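Local coordinates for molybdenum ABC transporter, periplasmic molybdenum-binding protein (Vibrio cholerae, PDB 4RXL) that binds tungstate in its interdomain cleft and probably captures molybdate and tungstate in the periplasm for a ModABC-type ABC transporter, at residues L86-P91 with T182-F187; N151-A156 with G168-T173; T5-A10 with P52-I57; S13-V18 with T35-S40. All coordinates share one frame; numbering follows the deposited sequence.

From the N terminus, strand 6-11 comes first, and interaction 3 closes the loop that brings 52-57 back alongside 5-10. Within that loop lies interaction 4, where the start of helix 15-28 meets strand 33-38; the two contacts touch because strands 6-11 and 33-38 are sheet neighbours. Both are complete before interaction 1 opens at 86-91, whose partner 182-187 returns 91 residues later. Interaction 2, 151-156 with 168-173, falls wholly within this second loop, and strand 168-171 pairs with strand 78-91. No loops cross. Interactions 2 and 4, centres about 12 Å apart, grip the same tungstate, whereas interactions 1 and 3 lie on opposite sides of the chain's centre.

Interaction 1 (L86-P91 with T182-F187); sequences LVLIRP and TIVTAF
A classic beta bulge interrupts this antiparallel pair, strand 78-91 against strand 181-186: Val184 and Thr185 both face Leu88. On its other edge strand 78-91 pairs with strand 168-171, which leaves 181-186 as an outer strand of this lobe's sheet; Leu86 lies close to Tyr171 of the tungstate pocket. The carbonyl of Leu88 takes a bond from Val184 N at 2.7 Å, in the carbonyl plane, and a weak one from Thr185 N. Beyond the bulge Arg90 and Thr182 form a hydrogen-bonded pair, joined by two backbone bonds.

Arg90 can be followed atom by atom across the partner strand. Its CG occupies the crowded position between the backbone N and the carbonyl carbon (chi1 65°), which sends the chain out beside Thr182. CB and CD skirt Val184 CG2, with CG 3.7 Å from that methyl and near Thr182 O; the chain, extended from CG to NE, crosses Val184 at about a right angle. The guanidinium then turns one face to Thr182, whose CB sits 3.8 Å above the centre of its plane. NH1 bonds to Thr92 O, with a weak bond to Pro91 O, while Thr182 OG1 bonds to Thr92 OG1.

At the other end, Phe187 N reaches Leu86 O from above the carbonyl plane at 2.9 Å. One water bridges Leu86 N and Phe187 O, and Leu86 CD2 meets Phe187 CD2 at 3.9 Å.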
# COMPACT_ATOMS: atom_id res chain seq x y z
N LEU A 86 3.72 6.70 5.71
CA LEU A 86 2.43 7.29 5.32
C LEU A 86 2.56 8.82 5.23
O LEU A 86 3.18 9.46 6.09
CB LEU A 86 1.39 6.93 6.37
CG LEU A 86 -0.09 6.94 5.98
CD1 LEU A 86 -0.40 5.74 5.12
CD2 LEU A 86 -0.95 6.92 7.23
N VAL A 87 1.98 9.37 4.16
CA VAL A 87 2.06 10.79 3.89
C VAL A 87 0.72 11.42 3.54
O VAL A 87 -0.24 10.75 3.14
CB VAL A 87 3.07 11.09 2.77
CG1 VAL A 87 4.46 10.62 3.20
CG2 VAL A 87 2.68 10.45 1.46
N LEU A 88 0.69 12.73 3.76
CA LEU A 88 -0.40 13.58 3.38
C LEU A 88 0.04 14.28 2.12
O LEU A 88 1.09 14.95 2.09
CB LEU A 88 -0.68 14.58 4.49
CG LEU A 88 -1.87 15.53 4.28
CD1 LEU A 88 -3.19 14.76 4.21
CD2 LEU A 88 -1.87 16.51 5.42
N ILE A 89 -0.78 14.16 1.08
CA ILE A 89 -0.51 14.79 -0.21
C ILE A 89 -1.59 15.78 -0.64
O ILE A 89 -2.72 15.73 -0.17
CB ILE A 89 -0.30 13.75 -1.33
CG1 ILE A 89 -1.48 12.78 -1.46
CG2 ILE A 89 0.93 12.89 -1.08
CD1 ILE A 89 -1.53 12.09 -2.80
N ARG A 90 -1.19 16.65 -1.56
CA ARG A 90 -2.05 17.64 -2.20
C ARG A 90 -1.75 17.59 -3.70
O ARG A 90 -0.67 17.12 -4.08
CB ARG A 90 -1.71 19.06 -1.67
CG ARG A 90 -0.32 19.54 -2.04
CD ARG A 90 -0.10 20.98 -1.62
NE ARG A 90 1.25 21.47 -1.91
CZ ARG A 90 1.68 21.96 -3.08
NH1 ARG A 90 0.87 22.01 -4.13
NH2 ARG A 90 2.93 22.39 -3.19
N PRO A 91 -2.67 18.08 -4.56
CA PRO A 91 -2.33 18.23 -5.97
C PRO A 91 -1.28 19.31 -6.11
O PRO A 91 -1.37 20.32 -5.41
CB PRO A 91 -3.64 18.65 -6.64
CG PRO A 91 -4.70 18.56 -5.60
CD PRO A 91 -4.04 18.52 -4.25
N THR A 182 2.15 16.56 -4.49
CA THR A 182 3.23 16.99 -3.63
C THR A 182 2.94 16.55 -2.20
O THR A 182 1.79 16.58 -1.75
CB THR A 182 3.36 18.52 -3.68
OG1 THR A 182 3.57 18.93 -5.04
CG2 THR A 182 4.52 19.01 -2.81
N ILE A 183 3.99 16.18 -1.48
CA ILE A 183 3.87 15.83 -0.06
C ILE A 183 3.72 17.09 0.81
O ILE A 183 4.52 18.02 0.72
CB ILE A 183 5.05 14.96 0.39
CG1 ILE A 183 5.06 13.64 -0.39
CG2 ILE A 183 4.96 14.66 1.88
CD1 ILE A 183 6.28 12.79 -0.14
N VAL A 184 2.67 17.11 1.61
CA VAL A 184 2.45 18.18 2.55
C VAL A 184 3.23 17.88 3.82
O VAL A 184 3.95 18.73 4.33
CB VAL A 184 0.96 18.39 2.83
CG1 VAL A 184 0.77 19.52 3.84
CG2 VAL A 184 0.23 18.73 1.53
N THR A 185 3.10 16.66 4.32
CA THR A 185 3.85 16.22 5.48
C THR A 185 3.74 14.71 5.58
O THR A 185 2.94 14.09 4.89
CB THR A 185 3.36 16.91 6.79
OG1 THR A 185 4.38 16.82 7.80
CG2 THR A 185 2.10 16.27 7.32
N ALA A 186 4.61 14.11 6.38
CA ALA A 186 4.58 12.70 6.64
C ALA A 186 4.05 12.49 8.05
O ALA A 186 4.37 13.25 8.96
CB ALA A 186 5.99 12.13 6.53
N PHE A 187 3.26 11.45 8.23
CA PHE A 187 2.75 11.08 9.56
C PHE A 187 3.85 10.48 10.42
O PHE A 187 4.73 9.76 9.90
CB PHE A 187 1.57 10.12 9.42
CG PHE A 187 0.37 10.77 8.83
CD1 PHE A 187 -0.49 11.50 9.63
CD2 PHE A 187 0.13 10.69 7.48
CE1 PHE A 187 -1.58 12.10 9.09
CE2 PHE A 187 -0.96 11.31 6.93
CZ PHE A 187 -1.81 12.02 7.73
O HOH W 1 4.41 7.22 8.55

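Interaction 2 (N151-A156 with G168-T173); sequences NNVRLA and GIVYKT. With WO4 (tungstate(VI)ion), chain B.
Apolar packing joins the first turn of helix 153-161 to strand 168-171, with Val153 as the wedge. Its CG2, anti to the backbone N, is 3.9 Å from CG1 of Val170, the two side chains crossing at about a right angle. CG1, in the crowded position between the backbone N and the carbonyl carbon (chi1 74°), turns the other way and lies at the edge of the Tyr171 ring, 3.9 Å from CE2. Ala156 CB adds a looser touch on Val170 CG1.

Hydrogen bonds to the tungstate come from both segments. Val153 N gives a nearly straight bond to WO4 O1, 2.6 Å long with 168° at the hydrogen, and Tyr171 OH donates to WO4 O2, also at 2.6 Å. That oxygen lies in the plane of the phenol ring. Ala126 N is a further donor to the ion.

Capping bonds fix the helix end: Asn152 OD1 accepts from Leu155 N at 3.0 Å, the donor standing above the amide plane, and weakly from Arg154 N. A water takes bonds from Arg154 NH2 and Thr173 OG1, and Arg154 NE forms a salt bridge with Asp174.

An oxyanion held by neutral donors, one of them a main-chain N-H in the first turn of a helix whose dipole would add favourable field, is characteristic of the ModA binding site.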
# COMPACT_ATOMS: atom_id res chain seq x y z
N ASN A 151 -11.29 2.02 -3.38
CA ASN A 151 -11.00 0.59 -3.21
C ASN A 151 -9.52 0.23 -3.01
O ASN A 151 -9.20 -0.90 -2.57
CB ASN A 151 -11.50 -0.21 -4.42
CG ASN A 151 -12.98 -0.19 -4.55
OD1 ASN A 151 -13.68 0.39 -3.74
ND2 ASN A 151 -13.48 -0.81 -5.61
N ASN A 152 -8.61 1.14 -3.35
CA ASN A 152 -7.19 0.93 -3.09
C ASN A 152 -6.48 2.26 -3.06
O ASN A 152 -7.06 3.29 -3.44
CB ASN A 152 -6.58 -0.05 -4.10
CG ASN A 152 -6.51 0.48 -5.50
OD1 ASN A 152 -5.87 1.52 -5.76
ND2 ASN A 152 -7.10 -0.23 -6.43
N VAL A 153 -5.23 2.23 -2.57
CA VAL A 153 -4.49 3.46 -2.36
C VAL A 153 -4.17 4.18 -3.67
O VAL A 153 -4.07 5.40 -3.67
CB VAL A 153 -3.25 3.19 -1.52
CG1 VAL A 153 -2.16 2.50 -2.29
CG2 VAL A 153 -2.76 4.50 -0.91
N ARG A 154 -4.02 3.47 -4.79
CA ARG A 154 -3.75 4.14 -6.04
C ARG A 154 -4.95 4.90 -6.57
O ARG A 154 -4.80 5.91 -7.25
CB ARG A 154 -3.15 3.16 -7.05
CG ARG A 154 -1.75 2.68 -6.64
CD ARG A 154 -0.72 3.80 -6.67
NE ARG A 154 0.66 3.38 -6.38
CZ ARG A 154 1.55 2.99 -7.29
NH1 ARG A 154 1.21 2.92 -8.57
NH2 ARG A 154 2.78 2.64 -6.91
N LEU A 155 -6.16 4.44 -6.25
CA LEU A 155 -7.36 5.17 -6.64
C LEU A 155 -7.49 6.43 -5.79
O LEU A 155 -8.01 7.43 -6.26
CB LEU A 155 -8.58 4.28 -6.53
CG LEU A 155 -8.64 3.15 -7.58
CD1 LEU A 155 -9.72 2.14 -7.19
CD2 LEU A 155 -8.88 3.64 -9.00
N ALA A 156 -7.04 6.35 -4.53
CA ALA A 156 -6.98 7.54 -3.69
C ALA A 156 -5.97 8.54 -4.27
O ALA A 156 -6.26 9.74 -4.39
CB ALA A 156 -6.58 7.16 -2.27
N GLY A 168 -5.03 14.03 0.32
CA GLY A 168 -5.22 12.61 0.43
C GLY A 168 -4.14 12.00 1.27
O GLY A 168 -3.10 12.61 1.53
N ILE A 169 -4.39 10.77 1.70
CA ILE A 169 -3.44 10.02 2.50
C ILE A 169 -3.03 8.76 1.74
O ILE A 169 -3.82 7.89 1.46
CB ILE A 169 -3.98 9.69 3.91
CG1 ILE A 169 -4.22 10.98 4.68
CG2 ILE A 169 -2.96 8.82 4.66
CD1 ILE A 169 -5.02 10.78 5.95
N VAL A 170 -1.74 8.68 1.40
CA VAL A 170 -1.20 7.61 0.63
C VAL A 170 0.14 7.20 1.24
O VAL A 170 0.59 7.77 2.25
CB VAL A 170 -1.04 7.97 -0.87
CG1 VAL A 170 -2.38 8.30 -1.51
CG2 VAL A 170 -0.05 9.10 -1.05
N TYR A 171 0.81 6.23 0.62
CA TYR A 171 2.17 5.92 1.04
C TYR A 171 3.18 6.84 0.40
O TYR A 171 2.95 7.44 -0.65
CB TYR A 171 2.53 4.48 0.73
CG TYR A 171 1.55 3.47 1.27
CD1 TYR A 171 1.59 3.14 2.62
CD2 TYR A 171 0.66 2.80 0.45
CE1 TYR A 171 0.71 2.17 3.14
CE2 TYR A 171 -0.20 1.82 0.96
CZ TYR A 171 -0.14 1.51 2.29
OH TYR A 171 -1.01 0.63 2.84
N LYS A 172 4.33 6.97 1.06
CA LYS A 172 5.48 7.71 0.57
C LYS A 172 5.83 7.26 -0.84
O LYS A 172 6.08 8.09 -1.71
CB LYS A 172 6.67 7.52 1.52
CG LYS A 172 8.00 8.06 1.03
CD LYS A 172 8.07 9.56 1.05
CE LYS A 172 9.50 10.03 0.82
NZ LYS A 172 10.45 9.48 1.84
N THR A 173 5.80 5.96 -1.08
CA THR A 173 6.16 5.42 -2.41
C THR A 173 5.17 5.83 -3.48
O THR A 173 5.54 5.98 -4.64
CB THR A 173 6.28 3.89 -2.37
OG1 THR A 173 5.06 3.38 -1.85
CG2 THR A 173 7.45 3.45 -1.51
W WO4 B . -3.07 -1.01 -0.50
O1 WO4 B . -4.37 -0.14 -1.77
O2 WO4 B . -2.94 -0.14 1.35
O3 WO4 B . -3.60 -2.98 -0.25
O4 WO4 B . -1.17 -0.91 -1.30
O HOH W 2 3.64 2.83 -4.02

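Interaction 3 (T5-A10 with P52-I57); sequences TLHIYA and PADLFI
Asp54 has CG anti to its own carbonyl carbon (chi1 -64°), and this sends the carboxylate across to strand 6-11. There OD2 accepts from His7 N at 2.8 Å through its anti lone pair, in a bond of 167°, so a side chain stands in for a main-chain partner just before the parallel pairing begins. The same torsional choice at His7 (chi1 -68°) places OD2 at the edge of the imidazole, in its plane, with Pro52 CB over one face. His7 O is gripped twice, by Asp54 N at 2.8 Å and Leu55 N at 3.2 Å, both in the carbonyl plane.

Tyr9, again with CG anti to its carbonyl carbon, lays its ring under Ala53: CB of Ala53 stands 4.0 Å from the centroid of the Tyr9 ring, a CH-pi contact over the face. A water links Tyr9 OH to Pro52 O. Farther along, regular parallel bonds run from Tyr9 N to Leu55 O, at 2.9 Å and almost straight, and from Ile57 N to Tyr9 O.

In this alpha/beta sheet of one lobe of the periplasmic binding protein, Ile8, Leu55, Ala10 and Ile57 share one face, where Val212 of helix 206-215 packs on Leu55. Tyr9 and Phe56 lie on the other, against Leu43 of helix 40-49. Lys205 forms a salt bridge with Asp54 OD1, and strand 33-38 flanks the far edge of strand 6-11.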
# COMPACT_ATOMS: atom_id res chain seq x y z
N THR A 5 2.80 -20.95 -15.69
CA THR A 5 2.23 -19.60 -15.33
C THR A 5 2.08 -19.33 -13.81
O THR A 5 1.24 -19.94 -13.14
CB THR A 5 0.84 -19.38 -15.97
OG1 THR A 5 -0.06 -20.41 -15.54
CG2 THR A 5 0.92 -19.41 -17.49
N LEU A 6 2.88 -18.40 -13.27
CA LEU A 6 2.75 -17.97 -11.87
C LEU A 6 1.85 -16.74 -11.73
O LEU A 6 2.02 -15.77 -12.46
CB LEU A 6 4.09 -17.62 -11.22
CG LEU A 6 5.02 -18.74 -10.75
CD1 LEU A 6 6.04 -18.16 -9.79
CD2 LEU A 6 4.28 -19.90 -10.10
N HIS A 7 0.93 -16.78 -10.77
CA HIS A 7 -0.01 -15.70 -10.49
C HIS A 7 0.35 -14.99 -9.20
O HIS A 7 0.36 -15.59 -8.14
CB HIS A 7 -1.40 -16.27 -10.34
CG HIS A 7 -1.97 -16.82 -11.60
ND1 HIS A 7 -2.72 -16.05 -12.46
CD2 HIS A 7 -1.91 -18.05 -12.14
CE1 HIS A 7 -3.10 -16.80 -13.49
NE2 HIS A 7 -2.61 -18.01 -13.32
N ILE A 8 0.67 -13.72 -9.31
CA ILE A 8 1.07 -12.90 -8.19
C ILE A 8 -0.03 -11.89 -7.90
O ILE A 8 -0.39 -11.07 -8.76
CB ILE A 8 2.38 -12.17 -8.49
CG1 ILE A 8 3.51 -13.15 -8.72
CG2 ILE A 8 2.71 -11.23 -7.33
CD1 ILE A 8 4.71 -12.53 -9.38
N TYR A 9 -0.55 -11.93 -6.69
CA TYR A 9 -1.56 -10.97 -6.22
C TYR A 9 -0.85 -10.00 -5.32
O TYR A 9 -0.23 -10.43 -4.35
CB TYR A 9 -2.64 -11.73 -5.45
CG TYR A 9 -3.75 -12.33 -6.29
CD1 TYR A 9 -3.47 -13.16 -7.36
CD2 TYR A 9 -5.09 -12.06 -6.01
CE1 TYR A 9 -4.46 -13.68 -8.18
CE2 TYR A 9 -6.09 -12.60 -6.78
CZ TYR A 9 -5.79 -13.41 -7.86
OH TYR A 9 -6.81 -13.92 -8.62
N ALA A 10 -0.90 -8.69 -5.57
CA ALA A 10 -0.13 -7.73 -4.79
C ALA A 10 -0.91 -6.45 -4.54
O ALA A 10 -1.56 -5.92 -5.44
CB ALA A 10 1.17 -7.38 -5.48
N PRO A 52 -6.98 -18.44 -8.37
CA PRO A 52 -5.63 -19.01 -8.51
C PRO A 52 -4.60 -17.93 -8.22
O PRO A 52 -4.61 -16.83 -8.80
CB PRO A 52 -5.57 -19.48 -9.97
CG PRO A 52 -6.97 -19.45 -10.46
CD PRO A 52 -7.69 -18.41 -9.66
N ALA A 53 -3.76 -18.24 -7.27
CA ALA A 53 -2.80 -17.29 -6.80
C ALA A 53 -1.68 -18.13 -6.25
O ALA A 53 -1.92 -19.07 -5.51
CB ALA A 53 -3.39 -16.41 -5.72
N ASP A 54 -0.47 -17.84 -6.70
CA ASP A 54 0.71 -18.54 -6.22
C ASP A 54 1.39 -17.77 -5.11
O ASP A 54 1.94 -18.36 -4.19
CB ASP A 54 1.66 -18.80 -7.38
CG ASP A 54 1.03 -19.73 -8.43
OD1 ASP A 54 0.90 -20.94 -8.16
OD2 ASP A 54 0.65 -19.25 -9.54
N LEU A 55 1.35 -16.46 -5.21
CA LEU A 55 2.01 -15.55 -4.26
C LEU A 55 1.09 -14.40 -3.96
O LEU A 55 0.36 -13.94 -4.86
CB LEU A 55 3.29 -14.94 -4.86
CG LEU A 55 4.47 -15.83 -5.26
CD1 LEU A 55 5.55 -14.95 -5.85
CD2 LEU A 55 4.97 -16.59 -4.05
N PHE A 56 1.19 -13.91 -2.73
CA PHE A 56 0.43 -12.75 -2.26
C PHE A 56 1.30 -11.77 -1.51
O PHE A 56 1.98 -12.13 -0.59
CB PHE A 56 -0.71 -13.23 -1.36
CG PHE A 56 -1.55 -12.11 -0.74
CD1 PHE A 56 -2.04 -11.04 -1.47
CD2 PHE A 56 -1.87 -12.17 0.60
CE1 PHE A 56 -2.85 -10.07 -0.86
CE2 PHE A 56 -2.64 -11.19 1.20
CZ PHE A 56 -3.15 -10.16 0.47
N ILE A 57 1.31 -10.51 -1.92
CA ILE A 57 2.00 -9.46 -1.19
C ILE A 57 0.95 -8.52 -0.64
O ILE A 57 0.22 -7.87 -1.39
CB ILE A 57 2.98 -8.67 -2.10
CG1 ILE A 57 4.06 -9.63 -2.64
CG2 ILE A 57 3.59 -7.46 -1.38
CD1 ILE A 57 4.94 -9.00 -3.71
O HOH W 3 -5.98 -15.31 -10.48

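Interaction 4 (S13-V18 with T35-S40); sequences SMTNAV and TVYGGS. With WO4 (tungstate(VI)ion), chain B.
Two serines, one from each segment, take the tungstate by main chain and side chain. Ser13 N reaches WO4 O4 at 2.8 Å, and Ser13 OG, in the crowded position between its backbone N and carbonyl carbon (chi1 55°), donates to that same oxygen in a very short bond. Ser40 grips WO4 O3 in the same two-bond way, though its OG is anti to the carbonyl carbon: OG comes to 2.4 Å, very short again, and N to 2.6 Å. The second shell steadies both hydroxyls, since Ser13 OG also bonds to Tyr197 OH and Ser40 OG to Ala59 N.

Behind these donors lies a beta-alpha-beta unit, strand 6-11, helix 15-28 and strand 33-38, with Ser13 just before the helix and Ser40 just after the second strand. Tyr37 reaches from strand 33-38 to the first turn of helix 15-28. Thr15 CA makes a CH-pi contact over the face of its ring, 3.8 Å from the centroid, while Thr15 OG1, bonded to Ser12 O, lies over that face. Val18 CB is 4.0 Å from Tyr37 CE1, at the ring edge. Val18 CG1 slides past Thr35 CG2, and Tyr37 OH hydrogen-bonds to Asn19 OD1.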
# COMPACT_ATOMS: atom_id res chain seq x y z
N SER A 13 -0.13 -0.58 -3.85
CA SER A 13 1.05 0.25 -3.65
C SER A 13 2.32 -0.45 -4.17
O SER A 13 3.36 0.18 -4.30
CB SER A 13 1.24 0.63 -2.16
OG SER A 13 1.28 -0.52 -1.32
N MET A 14 2.25 -1.77 -4.39
CA MET A 14 3.36 -2.54 -4.96
C MET A 14 3.43 -2.59 -6.49
O MET A 14 4.37 -3.19 -7.07
CB MET A 14 3.35 -3.96 -4.36
CG MET A 14 4.10 -4.06 -3.04
SD MET A 14 5.95 -4.18 -3.22
CE MET A 14 6.50 -4.09 -1.51
N THR A 15 2.50 -1.90 -7.16
CA THR A 15 2.31 -2.02 -8.60
C THR A 15 3.64 -1.82 -9.34
O THR A 15 4.07 -2.69 -10.09
CB THR A 15 1.28 -1.03 -9.12
OG1 THR A 15 0.01 -1.37 -8.58
CG2 THR A 15 1.21 -1.05 -10.63
N ASN A 16 4.27 -0.68 -9.12
CA ASN A 16 5.43 -0.34 -9.91
C ASN A 16 6.64 -1.16 -9.57
O ASN A 16 7.32 -1.62 -10.47
CB ASN A 16 5.75 1.15 -9.85
CG ASN A 16 4.58 1.97 -10.32
OD1 ASN A 16 3.64 2.20 -9.58
ND2 ASN A 16 4.62 2.38 -11.56
N ALA A 17 6.86 -1.41 -8.30
CA ALA A 17 8.00 -2.18 -7.85
C ALA A 17 7.90 -3.62 -8.33
O ALA A 17 8.91 -4.16 -8.78
CB ALA A 17 8.11 -2.14 -6.32
N VAL A 18 6.70 -4.21 -8.25
CA VAL A 18 6.56 -5.60 -8.73
C VAL A 18 6.72 -5.62 -10.26
O VAL A 18 7.33 -6.54 -10.81
CB VAL A 18 5.26 -6.26 -8.28
CG1 VAL A 18 5.09 -7.65 -8.91
CG2 VAL A 18 5.31 -6.37 -6.77
N THR A 35 0.28 -10.78 -13.04
CA THR A 35 0.08 -9.93 -11.87
C THR A 35 -1.33 -9.37 -11.79
O THR A 35 -1.92 -8.99 -12.79
CB THR A 35 1.05 -8.74 -11.84
OG1 THR A 35 0.93 -8.00 -13.05
CG2 THR A 35 2.50 -9.21 -11.69
N VAL A 36 -1.86 -9.36 -10.58
CA VAL A 36 -3.17 -8.81 -10.26
C VAL A 36 -2.95 -7.88 -9.07
O VAL A 36 -2.48 -8.31 -8.02
CB VAL A 36 -4.14 -9.91 -9.82
CG1 VAL A 36 -5.46 -9.34 -9.25
CG2 VAL A 36 -4.36 -10.88 -10.97
N TYR A 37 -3.29 -6.60 -9.24
CA TYR A 37 -3.09 -5.56 -8.24
C TYR A 37 -4.45 -5.08 -7.72
O TYR A 37 -5.43 -5.05 -8.47
CB TYR A 37 -2.29 -4.39 -8.80
CG TYR A 37 -0.91 -4.73 -9.29
CD1 TYR A 37 0.07 -5.12 -8.41
CD2 TYR A 37 -0.58 -4.64 -10.64
CE1 TYR A 37 1.33 -5.48 -8.86
CE2 TYR A 37 0.70 -5.00 -11.11
CZ TYR A 37 1.66 -5.39 -10.20
OH TYR A 37 2.92 -5.76 -10.64
N GLY A 38 -4.50 -4.74 -6.46
CA GLY A 38 -5.74 -4.26 -5.87
C GLY A 38 -5.55 -4.06 -4.39
O GLY A 38 -4.43 -4.21 -3.83
N GLY A 39 -6.61 -3.67 -3.71
CA GLY A 39 -6.50 -3.46 -2.26
C GLY A 39 -6.23 -4.82 -1.63
O GLY A 39 -6.78 -5.85 -2.06
N SER A 40 -5.39 -4.83 -0.60
CA SER A 40 -4.89 -6.07 -0.01
C SER A 40 -6.05 -6.91 0.53
O SER A 40 -6.04 -8.15 0.44
CB SER A 40 -3.89 -5.81 1.10
OG SER A 40 -2.80 -5.03 0.65
W WO4 B . -3.07 -1.01 -0.50
O1 WO4 B . -4.37 -0.14 -1.77
O2 WO4 B . -2.94 -0.14 1.35
O3 WO4 B . -3.60 -2.98 -0.25
O4 WO4 B . -1.17 -0.91 -1.30